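Local coordinates for polysaccharide deacetylase (PDB 6DQ3), which removes N-acetyl groups from the cell wall linkage unit of streptococcal rhamnopolysaccharides, as a zinc-dependent deacetylase of carbohydrate esterase family 4, at residues F76-I81 with N101-L106; N136-E141 with T149-D154. One frame throughout, in Å; residues are numbered along the deposited sequence.

Contact 1: residues F76-I81 with N101-L106; sequences FDDSMI and NVITGL. With ZN (zinc ion), chain D.
Asp77 and Asn101, paired in parallel with side chains on the same face of the sheet, both hold CG anti to the carbonyl carbon (chi1 -58°), and the side chains lie side by side, pointing the same way. Asn101 ND2 donates to Asp77 OD1 at 2.8 Å, a nearly straight bond with the oxygen in the amide plane, although carboxylate and amide are turned 40° apart. The other carboxylate oxygen, OD2, forms a salt bridge with Arg212, so both oxygens of this buried acid are engaged and its rotation is fixed. The backbones pair in parallel: Asn101 N donates to Phe76 O at 2.7 Å, and Asn101 O receives Asp78 N at 3.0 Å. These are the C-terminal ends of neighbouring strands in the beta-alpha-beta unit 71-77, 81-93, 98-102, the end of the barrel-like sheet at which CE4 deacetylases carry their metal. Asp78 OD1 binds a zinc ion at 2.1 Å, with His133 and His137 as the other protein ligands; Asp78 OD2 accepts a bond from the zinc-bound water. Ile103 CD1 packs 3.7 Å from Asp78 OD1, the two side chains alongside each other. Ser79 holds OG between its backbone N and carbonyl carbon (chi1 45°), where OG accepts Ile103 N at 3.0 Å. A second water joins the same hydroxyl to Ile103 O, just ahead of helix 104-108.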
ATOM      1  N   PHE A  76       0.927  -1.930  -1.856  1.00 30.47           N
ATOM      2  CA  PHE A  76       0.723  -3.371  -1.938  1.00 31.85           C
ATOM      3  C   PHE A  76       0.314  -3.864  -0.560  1.00 29.73           C
ATOM      4  O   PHE A  76       1.015  -3.600   0.421  1.00 34.39           O
ATOM      5  CB  PHE A  76       2.005  -4.107  -2.365  1.00 31.48           C
ATOM      6  CG  PHE A  76       2.418  -3.869  -3.792  1.00 31.27           C
ATOM      7  CD1 PHE A  76       2.884  -2.634  -4.199  1.00 34.80           C
ATOM      8  CD2 PHE A  76       2.368  -4.901  -4.718  1.00 38.31           C
ATOM      9  CE1 PHE A  76       3.272  -2.425  -5.509  1.00 37.62           C
ATOM     10  CE2 PHE A  76       2.754  -4.694  -6.026  1.00 36.43           C
ATOM     11  CZ  PHE A  76       3.204  -3.457  -6.421  1.00 31.23           C
ATOM     12  N   ASP A  77      -0.781  -4.611  -0.478  1.00 29.66           N
ATOM     13  CA  ASP A  77      -1.221  -5.149   0.801  1.00 25.80           C
ATOM     14  C   ASP A  77      -0.772  -6.597   0.989  1.00 27.93           C
ATOM     15  O   ASP A  77      -0.486  -7.317   0.025  1.00 30.06           O
ATOM     16  CB  ASP A  77      -2.749  -5.074   0.939  1.00 31.02           C
ATOM     17  CG  ASP A  77      -3.287  -3.664   0.800  1.00 30.54           C
ATOM     18  OD1 ASP A  77      -2.529  -2.702   1.034  1.00 31.64           O
ATOM     19  OD2 ASP A  77      -4.480  -3.517   0.464  1.00 34.03           O
ATOM     20  N   ASP A  78      -0.687  -6.993   2.269  1.00 29.15           N
ATOM     21  CA  ASP A  78      -0.622  -8.380   2.738  1.00 26.71           C
ATOM     22  C   ASP A  78       0.786  -8.965   2.751  1.00 27.10           C
ATOM     23  O   ASP A  78       0.966 -10.152   3.058  1.00 28.33           O
ATOM     24  CB  ASP A  78      -1.547  -9.264   1.889  1.00 28.91           C
ATOM     25  CG  ASP A  78      -3.017  -8.957   2.098  1.00 36.93           C
ATOM     26  OD1 ASP A  78      -3.329  -8.214   3.041  1.00 31.66           O
ATOM     27  OD2 ASP A  78      -3.862  -9.435   1.310  1.00 32.22           O
ATOM     28  N   SER A  79       1.780  -8.142   2.459  1.00 22.97           N
ATOM     29  CA  SER A  79       3.195  -8.489   2.580  1.00 24.85           C
ATOM     30  C   SER A  79       3.472  -9.907   2.085  1.00 27.20           C
ATOM     31  O   SER A  79       4.048 -10.743   2.785  1.00 25.80           O
ATOM     32  CB  SER A  79       3.671  -8.304   4.023  1.00 24.20           C
ATOM     33  OG  SER A  79       2.742  -8.843   4.949  1.00 31.37           O
ATOM     34  N   MET A  80       3.060 -10.165   0.847  1.00 26.83           N
ATOM     35  CA  MET A  80       3.241 -11.466   0.224  1.00 25.77           C
ATOM     36  C   MET A  80       4.617 -11.558  -0.422  1.00 27.73           C
ATOM     37  O   MET A  80       5.199 -10.555  -0.846  1.00 32.22           O
ATOM     38  CB  MET A  80       2.136 -11.702  -0.807  1.00 26.91           C
ATOM     39  CG  MET A  80       0.747 -11.786  -0.176  1.00 29.98           C
ATOM     40  SD  MET A  80      -0.606 -11.986  -1.347  1.00 33.36           S
ATOM     41  CE  MET A  80      -0.495 -10.449  -2.252  1.00 31.38           C
ATOM     42  N   ILE A  81       5.142 -12.786  -0.485  1.00 27.31           N
ATOM     43  CA  ILE A  81       6.529 -12.976  -0.895  1.00 25.11           C
ATOM     44  C   ILE A  81       6.725 -12.575  -2.358  1.00 25.64           C
ATOM     45  O   ILE A  81       7.832 -12.189  -2.760  1.00 29.01           O
ATOM     46  CB  ILE A  81       6.958 -14.432  -0.617  1.00 29.19           C
ATOM     47  CG1 ILE A  81       8.459 -14.603  -0.863  1.00 29.78           C
ATOM     48  CG2 ILE A  81       6.147 -15.413  -1.459  1.00 29.69           C
ATOM     49  CD1 ILE A  81       9.323 -13.765   0.062  1.00 30.12           C
ATOM     50  N   ASN A 101       2.012  -2.900   2.870  1.00 28.06           N
ATOM     51  CA  ASN A 101       1.330  -2.888   4.157  1.00 27.55           C
ATOM     52  C   ASN A 101       1.389  -4.283   4.765  1.00 26.25           C
ATOM     53  O   ASN A 101       0.812  -5.231   4.222  1.00 25.24           O
ATOM     54  CB  ASN A 101      -0.091  -2.388   3.941  1.00 27.97           C
ATOM     55  CG  ASN A 101      -0.101  -0.999   3.324  1.00 28.22           C
ATOM     56  OD1 ASN A 101       0.579  -0.101   3.814  1.00 27.87           O
ATOM     57  ND2 ASN A 101      -0.833  -0.828   2.228  1.00 28.48           N
ATOM     58  N   VAL A 102       2.070  -4.391   5.905  1.00 27.38           N
ATOM     59  CA  VAL A 102       2.599  -5.657   6.394  1.00 29.08           C
ATOM     60  C   VAL A 102       1.699  -6.242   7.476  1.00 26.23           C
ATOM     61  O   VAL A 102       1.305  -5.548   8.426  1.00 25.90           O
ATOM     62  CB  VAL A 102       4.031  -5.490   6.931  1.00 29.34           C
ATOM     63  CG1 VAL A 102       4.546  -6.824   7.485  1.00 31.55           C
ATOM     64  CG2 VAL A 102       4.961  -4.935   5.861  1.00 31.24           C
ATOM     65  N   ILE A 103       1.408  -7.535   7.340  1.00 27.69           N
ATOM     66  CA  ILE A 103       0.741  -8.325   8.368  1.00 29.41           C
ATOM     67  C   ILE A 103       1.843  -8.862   9.275  1.00 28.71           C
ATOM     68  O   ILE A 103       2.497  -9.856   8.953  1.00 31.37           O
ATOM     69  CB  ILE A 103      -0.086  -9.457   7.758  1.00 29.82           C
ATOM     70  CG1 ILE A 103      -1.064  -8.905   6.718  1.00 29.38           C
ATOM     71  CG2 ILE A 103      -0.818 -10.236   8.836  1.00 26.73           C
ATOM     72  CD1 ILE A 103      -1.751  -9.982   5.889  1.00 30.41           C
ATOM     73  N   THR A 104       2.057  -8.208  10.420  1.00 25.22           N
ATOM     74  CA  THR A 104       3.281  -8.476  11.168  1.00 28.86           C
ATOM     75  C   THR A 104       3.291  -9.871  11.776  1.00 32.86           C
ATOM     76  O   THR A 104       4.364 -10.452  11.954  1.00 30.40           O
ATOM     77  CB  THR A 104       3.494  -7.421  12.253  1.00 32.22           C
ATOM     78  OG1 THR A 104       2.389  -7.419  13.165  1.00 31.07           O
ATOM     79  CG2 THR A 104       3.638  -6.043  11.615  1.00 30.04           C
ATOM     80  N   GLY A 105       2.119 -10.428  12.092  1.00 28.23           N
ATOM     81  CA  GLY A 105       2.080 -11.752  12.690  1.00 27.82           C
ATOM     82  C   GLY A 105       2.634 -12.841  11.789  1.00 28.77           C
ATOM     83  O   GLY A 105       3.310 -13.760  12.259  1.00 27.67           O
ATOM     84  N   LEU A 106       2.336 -12.771  10.489  1.00 29.59           N
ATOM     85  CA  LEU A 106       2.855 -13.779   9.566  1.00 32.45           C
ATOM     86  C   LEU A 106       4.374 -13.701   9.465  1.00 29.86           C
ATOM     87  O   LEU A 106       5.050 -14.734   9.396  1.00 31.68           O
ATOM     88  CB  LEU A 106       2.215 -13.608   8.189  1.00 29.45           C
ATOM     89  CG  LEU A 106       0.741 -14.003   8.109  1.00 30.67           C
ATOM     90  CD1 LEU A 106       0.062 -13.399   6.895  1.00 30.59           C
ATOM     91  CD2 LEU A 106       0.597 -15.528   8.099  1.00 30.75           C
TER
HETATM   92 ZN    ZN D 402      -5.156  -7.454   3.615  1.00 33.15          ZN
HETATM   93  O   HOH W   1      -6.268  -9.124   2.331  1.00 30.86           O
HETATM   94  O   HOH W   2       3.812 -10.703   6.699  1.00 26.10           O

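Contact 2: residues N136-E141 with T149-D154; sequences NHPDLE and TTEMKD. With ZN (zinc ion), chain E; ZN (zinc ion), chain D; EDO (1,2-ethanediol), chain H.
Glu151 and Asn136 cross at about a right angle, their carboxylate and amide planes 69° apart, and two hydrogen bonds tie them together. Asn136 N donates to Glu151 OE1 at 2.9 Å, using the syn lone pair of that oxygen. Asn136 ND2 donates to Glu151 OE2, also at 2.9 Å and on the syn side, but 18° out of the carboxylate plane; the oxygen lies close to the amide plane of Asn136. With one donor from the backbone and one from the side chain of a single residue, both carboxylate oxygens are held, and Val135 N adds a weak bond to OE1. The Glu151 chain is bent at its second torsion (chi2 -73°), which places CD against the ring of Pro138. There the two side chains meet tip to tip, Pro138 CG and CD each 3.7 Å from Glu151 CD. In the CE4 fold this loop follows strand 128-132 and carries the second histidine of the His-x-x-x-His zinc pair: His137 NE2 binds the metal at 2.1 Å, its CB directed away from helix 145-162 while Pro138 next to it faces the helix. Farther along, Leu140 lies obliquely across the base of Glu151, CD2 4.1 Å from Glu151 CB, and its other methyl, CD1, is 4.4 Å from Met152 SD. Thr181 of helix 179-187 touches both Leu140 and Met152. Asn136 OD1 accepts a 2.6 Å bond from O2 of an ethanediol, probably from the crystallisation liquor.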
ATOM      1  N   ASN A 136      -2.758  -9.674  13.019  1.00 30.76           N
ATOM      2  CA  ASN A 136      -3.394 -10.916  12.611  1.00 30.96           C
ATOM      3  C   ASN A 136      -4.405 -10.750  11.483  1.00 33.81           C
ATOM      4  O   ASN A 136      -5.040 -11.734  11.093  1.00 34.75           O
ATOM      5  CB  ASN A 136      -4.065 -11.562  13.832  1.00 30.18           C
ATOM      6  CG  ASN A 136      -3.063 -11.944  14.916  1.00 29.12           C
ATOM      7  OD1 ASN A 136      -2.210 -12.812  14.710  1.00 31.11           O
ATOM      8  ND2 ASN A 136      -3.168 -11.302  16.078  1.00 33.20           N
ATOM      9  N   HIS A 137      -4.555  -9.542  10.934  1.00 27.88           N
ATOM     10  CA  HIS A 137      -5.461  -9.278   9.819  1.00 25.48           C
ATOM     11  C   HIS A 137      -6.910  -9.599  10.166  1.00 26.56           C
ATOM     12  O   HIS A 137      -7.613 -10.233   9.365  1.00 30.70           O
ATOM     13  CB  HIS A 137      -5.019 -10.084   8.591  1.00 28.16           C
ATOM     14  CG  HIS A 137      -5.440  -9.496   7.278  1.00 29.71           C
ATOM     15  ND1 HIS A 137      -6.600  -9.867   6.631  1.00 32.73           N
ATOM     16  CD2 HIS A 137      -4.832  -8.596   6.469  1.00 30.03           C
ATOM     17  CE1 HIS A 137      -6.699  -9.204   5.492  1.00 31.02           C
ATOM     18  NE2 HIS A 137      -5.638  -8.427   5.369  1.00 31.28           N
ATOM     19  N   PRO A 138      -7.405  -9.162  11.321  1.00 29.98           N
ATOM     20  CA  PRO A 138      -8.835  -9.299  11.607  1.00 32.23           C
ATOM     21  C   PRO A 138      -9.656  -8.262  10.854  1.00 29.09           C
ATOM     22  O   PRO A 138      -9.140  -7.270  10.335  1.00 31.99           O
ATOM     23  CB  PRO A 138      -8.918  -9.054  13.116  1.00 30.13           C
ATOM     24  CG  PRO A 138      -7.832  -8.032  13.349  1.00 31.14           C
ATOM     25  CD  PRO A 138      -6.698  -8.457  12.411  1.00 29.93           C
ATOM     26  N   ASP A 139     -10.961  -8.518  10.800  1.00 31.41           N
ATOM     27  CA  ASP A 139     -11.936  -7.470  10.499  1.00 29.10           C
ATOM     28  C   ASP A 139     -11.970  -6.536  11.704  1.00 30.76           C
ATOM     29  O   ASP A 139     -12.579  -6.848  12.732  1.00 32.02           O
ATOM     30  CB  ASP A 139     -13.300  -8.079  10.200  1.00 31.26           C
ATOM     31  CG  ASP A 139     -14.372  -7.033   9.929  1.00 34.61           C
ATOM     32  OD1 ASP A 139     -14.132  -5.833  10.167  1.00 32.37           O
ATOM     33  OD2 ASP A 139     -15.461  -7.418   9.458  1.00 33.58           O
ATOM     34  N   LEU A 140     -11.286  -5.392  11.589  1.00 34.53           N
ATOM     35  CA  LEU A 140     -11.162  -4.473  12.720  1.00 29.29           C
ATOM     36  C   LEU A 140     -12.531  -4.032  13.229  1.00 28.89           C
ATOM     37  O   LEU A 140     -12.722  -3.840  14.433  1.00 28.66           O
ATOM     38  CB  LEU A 140     -10.329  -3.256  12.311  1.00 26.67           C
ATOM     39  CG  LEU A 140      -8.830  -3.452  12.092  1.00 30.82           C
ATOM     40  CD1 LEU A 140      -8.185  -2.226  11.468  1.00 27.24           C
ATOM     41  CD2 LEU A 140      -8.159  -3.789  13.419  1.00 32.37           C
ATOM     42  N   GLU A 141     -13.488  -3.858  12.315  1.00 27.92           N
ATOM     43  CA  GLU A 141     -14.830  -3.420  12.675  1.00 34.56           C
ATOM     44  C   GLU A 141     -15.509  -4.360  13.656  1.00 36.13           C
ATOM     45  O   GLU A 141     -16.330  -3.918  14.468  1.00 36.89           O
ATOM     46  CB  GLU A 141     -15.685  -3.325  11.416  1.00 36.36           C
ATOM     47  CG  GLU A 141     -16.240  -1.965  11.122  1.00 39.30           C
ATOM     48  CD  GLU A 141     -17.251  -1.993  10.005  1.00 39.53           C
ATOM     49  OE1 GLU A 141     -16.983  -2.615   8.959  1.00 36.69           O
ATOM     50  OE2 GLU A 141     -18.326  -1.392  10.181  1.00 34.63           O
ATOM     51  N   THR A 149      -7.082  -1.606  19.277  1.00 27.64           N
ATOM     52  CA  THR A 149      -5.873  -0.930  19.731  1.00 32.02           C
ATOM     53  C   THR A 149      -4.676  -1.875  19.675  1.00 33.03           C
ATOM     54  O   THR A 149      -3.628  -1.534  19.115  1.00 30.97           O
ATOM     55  CB  THR A 149      -6.083  -0.380  21.143  1.00 31.25           C
ATOM     56  OG1 THR A 149      -7.235   0.475  21.167  1.00 31.77           O
ATOM     57  CG2 THR A 149      -4.872   0.416  21.597  1.00 33.96           C
ATOM     58  N   THR A 150      -4.824  -3.084  20.222  1.00 33.88           N
ATOM     59  CA  THR A 150      -3.726  -4.049  20.207  1.00 30.04           C
ATOM     60  C   THR A 150      -3.296  -4.374  18.780  1.00 31.22           C
ATOM     61  O   THR A 150      -2.102  -4.363  18.462  1.00 33.82           O
ATOM     62  CB  THR A 150      -4.143  -5.324  20.946  1.00 35.04           C
ATOM     63  OG1 THR A 150      -4.482  -5.004  22.301  1.00 35.72           O
ATOM     64  CG2 THR A 150      -3.022  -6.364  20.936  1.00 34.83           C
ATOM     65  N   GLU A 151      -4.260  -4.660  17.901  1.00 28.33           N
ATOM     66  CA  GLU A 151      -3.931  -5.066  16.538  1.00 26.63           C
ATOM     67  C   GLU A 151      -3.201  -3.963  15.782  1.00 29.31           C
ATOM     68  O   GLU A 151      -2.311  -4.239  14.971  1.00 31.74           O
ATOM     69  CB  GLU A 151      -5.204  -5.462  15.793  1.00 23.77           C
ATOM     70  CG  GLU A 151      -5.748  -6.825  16.177  1.00 30.69           C
ATOM     71  CD  GLU A 151      -4.912  -7.962  15.617  1.00 33.03           C
ATOM     72  OE1 GLU A 151      -4.100  -7.727  14.696  1.00 30.09           O
ATOM     73  OE2 GLU A 151      -5.068  -9.099  16.100  1.00 36.00           O
ATOM     74  N   MET A 152      -3.568  -2.708  16.025  1.00 24.12           N
ATOM     75  CA  MET A 152      -2.954  -1.592  15.323  1.00 29.90           C
ATOM     76  C   MET A 152      -1.697  -1.089  16.018  1.00 30.83           C
ATOM     77  O   MET A 152      -0.817  -0.525  15.358  1.00 32.12           O
ATOM     78  CB  MET A 152      -3.958  -0.443  15.188  1.00 25.16           C
ATOM     79  CG  MET A 152      -5.056  -0.700  14.158  1.00 26.13           C
ATOM     80  SD  MET A 152      -6.080   0.755  13.844  1.00 33.17           S
ATOM     81  CE  MET A 152      -7.336   0.569  15.117  1.00 29.73           C
ATOM     82  N   LYS A 153      -1.596  -1.282  17.333  1.00 28.95           N
ATOM     83  CA  LYS A 153      -0.464  -0.779  18.101  1.00 31.16           C
ATOM     84  C   LYS A 153       0.705  -1.756  18.120  1.00 30.30           C
ATOM     85  O   LYS A 153       1.851  -1.357  17.895  1.00 30.10           O
ATOM     86  CB  LYS A 153      -0.889  -0.485  19.544  1.00 33.40           C
ATOM     87  CG  LYS A 153       0.261  -0.086  20.466  1.00 35.36           C
ATOM     88  CD  LYS A 153      -0.227   0.141  21.891  1.00 40.49           C
ATOM     89  CE  LYS A 153       0.781   0.929  22.720  1.00 42.50           C
ATOM     90  NZ  LYS A 153       2.130   0.303  22.723  1.00 46.93           N
ATOM     91  N   ASP A 154       0.433  -3.028  18.424  1.00 30.04           N
ATOM     92  CA  ASP A 154       1.511  -3.999  18.565  1.00 30.34           C
ATOM     93  C   ASP A 154       2.242  -4.209  17.246  1.00 30.55           C
ATOM     94  O   ASP A 154       3.447  -4.483  17.240  1.00 32.56           O
ATOM     95  CB  ASP A 154       0.964  -5.334  19.073  1.00 37.39           C
ATOM     96  CG  ASP A 154       0.592  -5.304  20.543  1.00 39.05           C
ATOM     97  OD1 ASP A 154       0.806  -4.269  21.211  1.00 40.82           O
ATOM     98  OD2 ASP A 154       0.081  -6.334  21.031  1.00 43.11           O
TER
HETATM   99 ZN    ZN E 403     -18.103  -1.976   7.594  1.00 35.21          ZN
HETATM  100 ZN    ZN D 402      -5.156  -7.454   3.615  1.00 33.15          ZN
HETATM  101  C1  EDO H 406       0.261 -15.729  11.833  1.00 35.45           C
HETATM  102  O1  EDO H 406       0.186 -17.157  11.863  1.00 32.89           O
HETATM  103  C2  EDO H 406      -0.746 -15.141  12.817  1.00 34.18           C
HETATM  104  O2  EDO H 406      -0.529 -13.732  12.888  1.00 33.78           O
HETATM  105  O   HOH W   1      -6.268  -9.124   2.331  1.00 30.86           O

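Contact 1 closes along the chain before contact 2 opens, and their centres lie 13 Å apart within the polysaccharide deacetylase region. Contact 1 joins the ends of strands 71-77 and 98-102, about 10 Å from the centre of the chain; contact 2 lies farther out, about 17 Å from it, where the loop after strand 128-132 meets helix 145-162. Since 128-132 pairs in parallel with 98-102, the two contacts arise from consecutive strands of one sheet. They converge on a single zinc, to which each gives a ligand, and share its bound water; Ile103 CD1 also packs 3.4 Å from His137 CD2. The metal site thus draws its protein ligands from the end of strand 71-77 and from the loop after strand 128-132.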